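PDB 4LMI: uncharacterized protein, which is of unknown function but is a SnoaL-like, NTF2-clan protein and a putative ketosteroid isomerase. Local coordinates for residues Ser82-Val93 against Val129-Gly137; Asp6-Arg15 against Leu72-Val81. All coordinates share one frame; numbering follows the deposited sequence. Where two conformers were deposited one is given.

Contact 1 of 2, residues Ser82-Val93 against Val129-Gly137; sequences SVNLTLGDERLV and VPAELDRFG
Two hydrogen bonds join the side-chain amide of Asn84 to the backbone of the C-terminal tail. Its ND2 gives a proton to Leu133 O at 3.1 Å, nearly in the amide plane and in the carbonyl plane of the acceptor, while Arg135 N donates to Asn84 OD1 almost straight (171°) but from above that carbonyl's plane. A primary amide suits the place, because it carries a donor and an acceptor on one carbon; an alanine here would probably leave Leu133 O and Arg135 N without these mates and the tail freer to shift along the sheet. Water 1 bridges Asn84 OD1 and Asp134 OD1, the carboxylate being also salt-bridged to Arg71.

Arg135 folds back on its own loop. NH1 and NH2 both grip Ala131 O end-on, and Arg135 NE reaches Gly137 O at 2.9 Å; both carbonyl oxygens lie at the edge of the guanidinium, in its plane, which fixes its rotation. Arg91 runs alongside, Arg135 CB lying over one face of its guanidinium near the rim; the two like charges, Arg91 NH2 and Arg135 NE, are 4.5 Å apart.

The apolar part is a CH-pi contact: Val93 CG2 sits over the Phe136 face, 3.9 Å from the ring centroid. Phe111 of the second subunit also packs on Val93.

The pattern is that of an irregular C-terminal tail laid across a beta hairpin, 82-87 and 90-93 joined by a type II' turn, in the curved sheet of an NTF2-like fold.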
# COMPACT_ATOMS: atom_id res chain seq x y z
N SER B 82 5.06 -2.92 2.96
CA SER B 82 5.14 -3.65 1.71
C SER B 82 6.07 -4.84 1.89
O SER B 82 7.04 -4.77 2.64
CB SER B 82 5.59 -2.76 0.54
OG SER B 82 6.89 -2.24 0.77
N VAL B 83 5.72 -5.93 1.22
CA VAL B 83 6.52 -7.15 1.25
C VAL B 83 6.73 -7.69 -0.16
O VAL B 83 5.86 -7.54 -1.03
CB VAL B 83 5.88 -8.26 2.14
CG1 VAL B 83 5.72 -7.79 3.58
CG2 VAL B 83 4.53 -8.71 1.58
N ASN B 84 7.89 -8.29 -0.39
CA ASN B 84 8.07 -9.16 -1.54
C ASN B 84 7.65 -10.57 -1.14
O ASN B 84 8.18 -11.13 -0.19
CB ASN B 84 9.51 -9.14 -2.05
CG ASN B 84 9.82 -7.89 -2.86
OD1 ASN B 84 8.91 -7.22 -3.38
ND2 ASN B 84 11.10 -7.58 -2.99
N LEU B 85 6.68 -11.10 -1.87
CA LEU B 85 6.18 -12.44 -1.61
C LEU B 85 6.57 -13.38 -2.75
O LEU B 85 6.40 -13.05 -3.92
CB LEU B 85 4.66 -12.42 -1.46
CG LEU B 85 3.93 -13.74 -1.23
CD1 LEU B 85 4.20 -14.30 0.16
CD2 LEU B 85 2.44 -13.59 -1.45
N THR B 86 7.11 -14.53 -2.38
CA THR B 86 7.26 -15.65 -3.30
C THR B 86 6.14 -16.61 -2.91
O THR B 86 6.18 -17.21 -1.83
CB THR B 86 8.64 -16.32 -3.18
OG1 THR B 86 9.66 -15.33 -3.32
CG2 THR B 86 8.82 -17.38 -4.25
N LEU B 87 5.13 -16.70 -3.77
CA LEU B 87 3.97 -17.55 -3.53
C LEU B 87 3.98 -18.68 -4.55
O LEU B 87 3.53 -18.50 -5.69
CB LEU B 87 2.67 -16.73 -3.64
CG LEU B 87 1.32 -17.39 -3.34
CD1 LEU B 87 1.14 -17.63 -1.84
CD2 LEU B 87 0.18 -16.55 -3.88
N GLY B 88 4.51 -19.83 -4.14
CA GLY B 88 4.73 -20.95 -5.04
C GLY B 88 5.86 -20.62 -5.99
O GLY B 88 7.03 -20.57 -5.59
N ASP B 89 5.50 -20.40 -7.25
CA ASP B 89 6.45 -20.04 -8.30
C ASP B 89 6.32 -18.57 -8.70
O ASP B 89 7.12 -18.06 -9.49
CB ASP B 89 6.25 -20.93 -9.53
CG ASP B 89 4.86 -20.81 -10.12
OD1 ASP B 89 3.99 -20.20 -9.47
OD2 ASP B 89 4.64 -21.33 -11.24
N GLU B 90 5.31 -17.90 -8.15
CA GLU B 90 5.00 -16.52 -8.50
C GLU B 90 5.69 -15.51 -7.59
O GLU B 90 5.74 -15.69 -6.37
CB GLU B 90 3.48 -16.30 -8.49
CG GLU B 90 3.03 -14.96 -9.06
CD GLU B 90 1.54 -14.89 -9.28
OE1 GLU B 90 0.98 -15.79 -9.95
OE2 GLU B 90 0.92 -13.92 -8.80
N ARG B 91 6.22 -14.45 -8.20
CA ARG B 91 6.77 -13.31 -7.47
C ARG B 91 5.69 -12.24 -7.38
O ARG B 91 5.17 -11.77 -8.41
CB ARG B 91 8.04 -12.79 -8.15
CG ARG B 91 9.13 -13.85 -8.32
CD ARG B 91 10.19 -13.76 -7.23
NE ARG B 91 11.34 -12.97 -7.65
CZ ARG B 91 12.35 -12.62 -6.87
NH1 ARG B 91 12.37 -12.98 -5.60
NH2 ARG B 91 13.35 -11.89 -7.36
N LEU B 92 5.35 -11.87 -6.15
CA LEU B 92 4.24 -10.98 -5.85
C LEU B 92 4.69 -9.86 -4.93
O LEU B 92 5.74 -9.95 -4.30
CB LEU B 92 3.13 -11.76 -5.15
CG LEU B 92 2.08 -12.46 -6.00
CD1 LEU B 92 1.92 -13.90 -5.55
CD2 LEU B 92 0.76 -11.71 -5.91
N VAL B 93 3.88 -8.81 -4.84
CA VAL B 93 4.08 -7.76 -3.85
C VAL B 93 2.82 -7.65 -3.00
O VAL B 93 1.70 -7.74 -3.50
CB VAL B 93 4.47 -6.40 -4.48
CG1 VAL B 93 4.42 -5.27 -3.46
CG2 VAL B 93 5.85 -6.49 -5.11
N VAL B 129 11.87 -0.77 -17.13
CA VAL B 129 12.95 -1.28 -16.29
C VAL B 129 12.34 -1.82 -14.99
O VAL B 129 11.38 -1.24 -14.47
CB VAL B 129 14.01 -0.16 -16.01
CG1 VAL B 129 13.36 1.07 -15.37
CG2 VAL B 129 15.16 -0.67 -15.15
N PRO B 130 12.86 -2.96 -14.47
CA PRO B 130 12.35 -3.49 -13.21
C PRO B 130 12.42 -2.47 -12.07
O PRO B 130 13.36 -1.67 -12.02
CB PRO B 130 13.29 -4.66 -12.91
CG PRO B 130 13.79 -5.09 -14.25
CD PRO B 130 13.88 -3.85 -15.07
N ALA B 131 11.43 -2.49 -11.18
CA ALA B 131 11.41 -1.58 -10.05
C ALA B 131 12.56 -1.87 -9.09
O ALA B 131 13.01 -3.02 -8.96
CB ALA B 131 10.08 -1.66 -9.32
N GLU B 132 13.04 -0.83 -8.42
CA GLU B 132 14.19 -0.93 -7.53
C GLU B 132 14.01 -1.93 -6.38
O GLU B 132 14.84 -2.82 -6.19
CB GLU B 132 14.56 0.46 -6.99
CG GLU B 132 15.95 0.55 -6.37
CD GLU B 132 16.20 1.86 -5.66
OE1 GLU B 132 15.22 2.58 -5.36
OE2 GLU B 132 17.38 2.18 -5.40
N LEU B 133 12.92 -1.79 -5.62
CA LEU B 133 12.70 -2.58 -4.40
C LEU B 133 11.70 -3.72 -4.57
O LEU B 133 11.79 -4.75 -3.90
CB LEU B 133 12.23 -1.69 -3.25
CG LEU B 133 13.06 -0.51 -2.75
CD1 LEU B 133 12.30 0.22 -1.65
CD2 LEU B 133 14.43 -0.95 -2.25
N ASP B 134 10.74 -3.52 -5.47
CA ASP B 134 9.56 -4.38 -5.57
C ASP B 134 9.70 -5.41 -6.68
O ASP B 134 9.88 -5.06 -7.85
CB ASP B 134 8.32 -3.51 -5.78
CG ASP B 134 8.22 -2.39 -4.75
OD1 ASP B 134 7.88 -2.68 -3.58
OD2 ASP B 134 8.49 -1.22 -5.11
N ARG B 135 9.61 -6.69 -6.31
CA ARG B 135 9.95 -7.79 -7.20
C ARG B 135 8.74 -8.53 -7.77
O ARG B 135 8.03 -9.24 -7.06
CB ARG B 135 10.90 -8.78 -6.50
CG ARG B 135 12.25 -8.20 -6.08
CD ARG B 135 13.31 -8.29 -7.18
NE ARG B 135 12.97 -7.52 -8.38
CZ ARG B 135 13.11 -6.20 -8.51
NH1 ARG B 135 12.76 -5.61 -9.65
NH2 ARG B 135 13.57 -5.45 -7.50
N PHE B 136 8.51 -8.35 -9.07
CA PHE B 136 7.54 -9.15 -9.80
C PHE B 136 8.30 -10.11 -10.72
O PHE B 136 7.72 -11.04 -11.29
CB PHE B 136 6.57 -8.26 -10.59
CG PHE B 136 5.68 -7.41 -9.71
CD1 PHE B 136 6.09 -6.15 -9.29
CD2 PHE B 136 4.43 -7.87 -9.31
CE1 PHE B 136 5.28 -5.36 -8.48
CE2 PHE B 136 3.61 -7.09 -8.51
CZ PHE B 136 4.03 -5.83 -8.09
N GLY B 137 9.60 -9.87 -10.83
CA GLY B 137 10.53 -10.73 -11.56
C GLY B 137 11.97 -10.44 -11.15
O GLY B 137 12.21 -9.68 -10.20
O HOH W 1 7.86 -4.94 -1.97
O HOH W 2 5.93 -13.96 -11.06
O HOH W 3 8.37 -10.78 -4.82

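Contact 2 of 2, residues Asp6-Arg15 against Leu72-Val81; sequences DTEQTRALAR and LLADGPSAAV
Thr10 OG1 donates to Gly76 O at 2.7 Å, arriving in the carbonyl plane on a lone pair. One turn earlier, Gly76 N donates to Thr7 OG1 at 2.9 Å, so two threonines of the helix hold both polar backbone atoms of a single glycine. Each hydroxyl stands anti to its own carbonyl carbon (chi1 -60° in Thr7, -66° in Thr10), which turns the methyls onto the hairpin: Thr7 CG2 rests on Ala74 O, and Thr10 CG2 touches both Ser78 O and Ala79 CB. Gly76 suits the type II' turn from Asp75 to Ser78, where its phi is positive and a CB would strike Pro77 CD.

The pairing is an alpha-on-beta layer of the NTF2-like fold, in which the N-terminal helix covers one face of the curved sheet. The axis of segment 6-15 passes 6.9 Å from that of strand 72-75, roughly antiparallel at 148°. Small residues permit this approach: Ala74 CB meets Arg11 CB, and Ala14 CB touches Ala79 CB at 3.9 Å.

Leu72 forks beneath two arginines. Its CD2 meets Arg11 CG and Ala14 CB, and CD1 sits 3.6 Å above one face of the Arg15 guanidinium, towards the rim. The Arg11 guanidinium has Ala74 CB over its centre. Within the helix, Arg11 NE and NH2 form a side-on salt bridge with the Glu8 carboxylate, each meeting one oxygen on the syn side. Arg11 NH1 lies 2.9 Å from water 4, which donates to Leu72 O; the same nitrogen forms a salt bridge with Asp75 of the second subunit.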
# COMPACT_ATOMS: atom_id res chain seq x y z
N ASP B 6 3.18 5.97 20.79
CA ASP B 6 2.24 5.13 20.04
C ASP B 6 2.90 4.62 18.77
O ASP B 6 2.88 3.42 18.47
CB ASP B 6 1.01 5.97 19.69
CG ASP B 6 -0.19 5.12 19.32
OD1 ASP B 6 -0.18 3.92 19.63
OD2 ASP B 6 -1.14 5.67 18.72
N THR B 7 3.52 5.54 18.04
CA THR B 7 4.19 5.27 16.75
C THR B 7 5.26 4.20 16.88
O THR B 7 5.28 3.24 16.10
CB THR B 7 4.77 6.56 16.14
OG1 THR B 7 3.71 7.50 15.92
CG2 THR B 7 5.49 6.27 14.80
N GLU B 8 6.14 4.32 17.88
CA GLU B 8 7.20 3.34 18.02
C GLU B 8 6.69 1.97 18.48
O GLU B 8 7.21 0.93 18.06
CB GLU B 8 8.37 3.87 18.87
CG GLU B 8 9.09 5.06 18.24
CD GLU B 8 9.42 4.87 16.75
OE1 GLU B 8 10.03 3.85 16.39
OE2 GLU B 8 9.06 5.76 15.94
N GLN B 9 5.63 1.97 19.29
CA GLN B 9 4.95 0.74 19.69
C GLN B 9 4.38 0.02 18.46
O GLN B 9 4.58 -1.19 18.29
CB GLN B 9 3.85 1.03 20.71
CG GLN B 9 3.08 -0.20 21.17
CD GLN B 9 2.35 0.02 22.48
OE1 GLN B 9 2.32 1.13 23.02
NE2 GLN B 9 1.76 -1.04 23.01
N THR B 10 3.70 0.77 17.61
CA THR B 10 3.16 0.24 16.36
C THR B 10 4.26 -0.30 15.45
O THR B 10 4.11 -1.38 14.86
CB THR B 10 2.35 1.33 15.64
OG1 THR B 10 1.21 1.64 16.44
CG2 THR B 10 1.89 0.88 14.25
N ARG B 11 5.37 0.44 15.33
CA ARG B 11 6.49 -0.01 14.52
C ARG B 11 6.99 -1.39 14.96
O ARG B 11 7.15 -2.30 14.14
CB ARG B 11 7.65 1.00 14.53
CG ARG B 11 8.68 0.75 13.43
CD ARG B 11 9.90 1.66 13.54
NE ARG B 11 9.52 3.07 13.71
CZ ARG B 11 9.12 3.87 12.73
NH1 ARG B 11 9.05 3.42 11.49
NH2 ARG B 11 8.79 5.13 13.00
N ALA B 12 7.24 -1.54 16.27
CA ALA B 12 7.71 -2.80 16.84
C ALA B 12 6.69 -3.91 16.61
O ALA B 12 7.06 -5.05 16.28
CB ALA B 12 8.02 -2.64 18.33
N LEU B 13 5.41 -3.59 16.77
CA LEU B 13 4.36 -4.59 16.62
C LEU B 13 4.21 -5.06 15.17
O LEU B 13 4.07 -6.26 14.92
CB LEU B 13 3.03 -4.09 17.20
CG LEU B 13 1.87 -5.10 17.21
CD1 LEU B 13 2.17 -6.29 18.11
CD2 LEU B 13 0.58 -4.42 17.66
N ALA B 14 4.26 -4.12 14.22
CA ALA B 14 4.20 -4.45 12.78
C ALA B 14 5.36 -5.35 12.38
O ALA B 14 5.18 -6.29 11.60
CB ALA B 14 4.19 -3.19 11.93
N ARG B 15 6.55 -5.05 12.89
CA ARG B 15 7.72 -5.89 12.62
C ARG B 15 7.49 -7.32 13.12
O ARG B 15 7.75 -8.28 12.40
CB ARG B 15 9.00 -5.26 13.21
CG ARG B 15 10.27 -6.07 12.95
CD ARG B 15 10.62 -6.15 11.46
NE ARG B 15 11.00 -4.84 10.93
CZ ARG B 15 11.35 -4.61 9.66
NH1 ARG B 15 11.36 -5.60 8.77
NH2 ARG B 15 11.68 -3.38 9.29
N LEU B 72 8.45 -0.34 5.79
CA LEU B 72 7.62 -0.39 6.98
C LEU B 72 7.45 1.02 7.54
O LEU B 72 8.39 1.61 8.08
CB LEU B 72 8.22 -1.34 8.03
CG LEU B 72 7.30 -1.85 9.16
CD1 LEU B 72 7.88 -3.09 9.81
CD2 LEU B 72 7.03 -0.78 10.22
N LEU B 73 6.24 1.56 7.40
CA LEU B 73 5.92 2.87 7.95
C LEU B 73 4.99 2.73 9.15
O LEU B 73 4.07 1.92 9.12
CB LEU B 73 5.26 3.76 6.89
CG LEU B 73 6.13 4.32 5.76
CD1 LEU B 73 6.53 3.24 4.76
CD2 LEU B 73 5.38 5.44 5.06
N ALA B 74 5.26 3.51 10.19
CA ALA B 74 4.40 3.57 11.38
C ALA B 74 4.02 5.02 11.66
O ALA B 74 4.85 5.92 11.54
CB ALA B 74 5.12 2.97 12.59
N ASP B 75 2.76 5.23 12.02
CA ASP B 75 2.21 6.57 12.23
C ASP B 75 1.07 6.41 13.23
O ASP B 75 -0.03 5.98 12.86
CB ASP B 75 1.71 7.13 10.89
CG ASP B 75 1.05 8.51 11.00
OD1 ASP B 75 1.06 9.15 12.08
OD2 ASP B 75 0.53 8.97 9.96
N GLY B 76 1.33 6.74 14.49
CA GLY B 76 0.33 6.53 15.55
C GLY B 76 -0.04 5.06 15.65
O GLY B 76 0.84 4.20 15.76
N PRO B 77 -1.35 4.74 15.58
CA PRO B 77 -1.79 3.35 15.68
C PRO B 77 -1.71 2.60 14.34
O PRO B 77 -2.08 1.42 14.28
CB PRO B 77 -3.26 3.49 16.10
CG PRO B 77 -3.70 4.75 15.42
CD PRO B 77 -2.49 5.66 15.40
N SER B 78 -1.21 3.26 13.30
CA SER B 78 -1.30 2.74 11.94
C SER B 78 0.06 2.35 11.38
O SER B 78 1.05 3.04 11.61
CB SER B 78 -1.94 3.78 11.01
OG SER B 78 -3.18 4.24 11.53
N ALA B 79 0.09 1.24 10.64
CA ALA B 79 1.29 0.84 9.90
C ALA B 79 0.93 0.54 8.44
O ALA B 79 -0.18 0.11 8.14
CB ALA B 79 1.93 -0.39 10.54
N ALA B 80 1.87 0.81 7.54
CA ALA B 80 1.77 0.35 6.16
C ALA B 80 3.05 -0.39 5.84
O ALA B 80 4.15 0.14 6.06
CB ALA B 80 1.57 1.51 5.21
N VAL B 81 2.92 -1.61 5.34
CA VAL B 81 4.08 -2.47 5.13
C VAL B 81 3.99 -3.05 3.73
O VAL B 81 2.95 -3.58 3.34
CB VAL B 81 4.12 -3.62 6.17
CG1 VAL B 81 5.37 -4.47 5.99
CG2 VAL B 81 4.03 -3.08 7.60
O HOH W 4 10.31 1.18 10.13

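Overall arrangement
Both contacts use strand 78-87 and the same sheet, yet their centres lie 23 Å apart. Contact 2 sets a regular helix against a hairpin: alanines and a leucine make a close apolar layer, with polar bonds at the turn and charged groups along one margin. Contact 1 lays a loop on the next hairpin, and there side-chain amide and backbone groups, bridging waters and a self-bound arginine give it a more polar character, with one valine-phenylalanine pair as the apolar part. Each is partly buried rather than wholly core. The second subunit borders both, with Arg11-Asp75 salt bridges, hydrogen bonds and packing at contact 2, and packing, backbone bonds and a Glu132 salt bridge at contact 1.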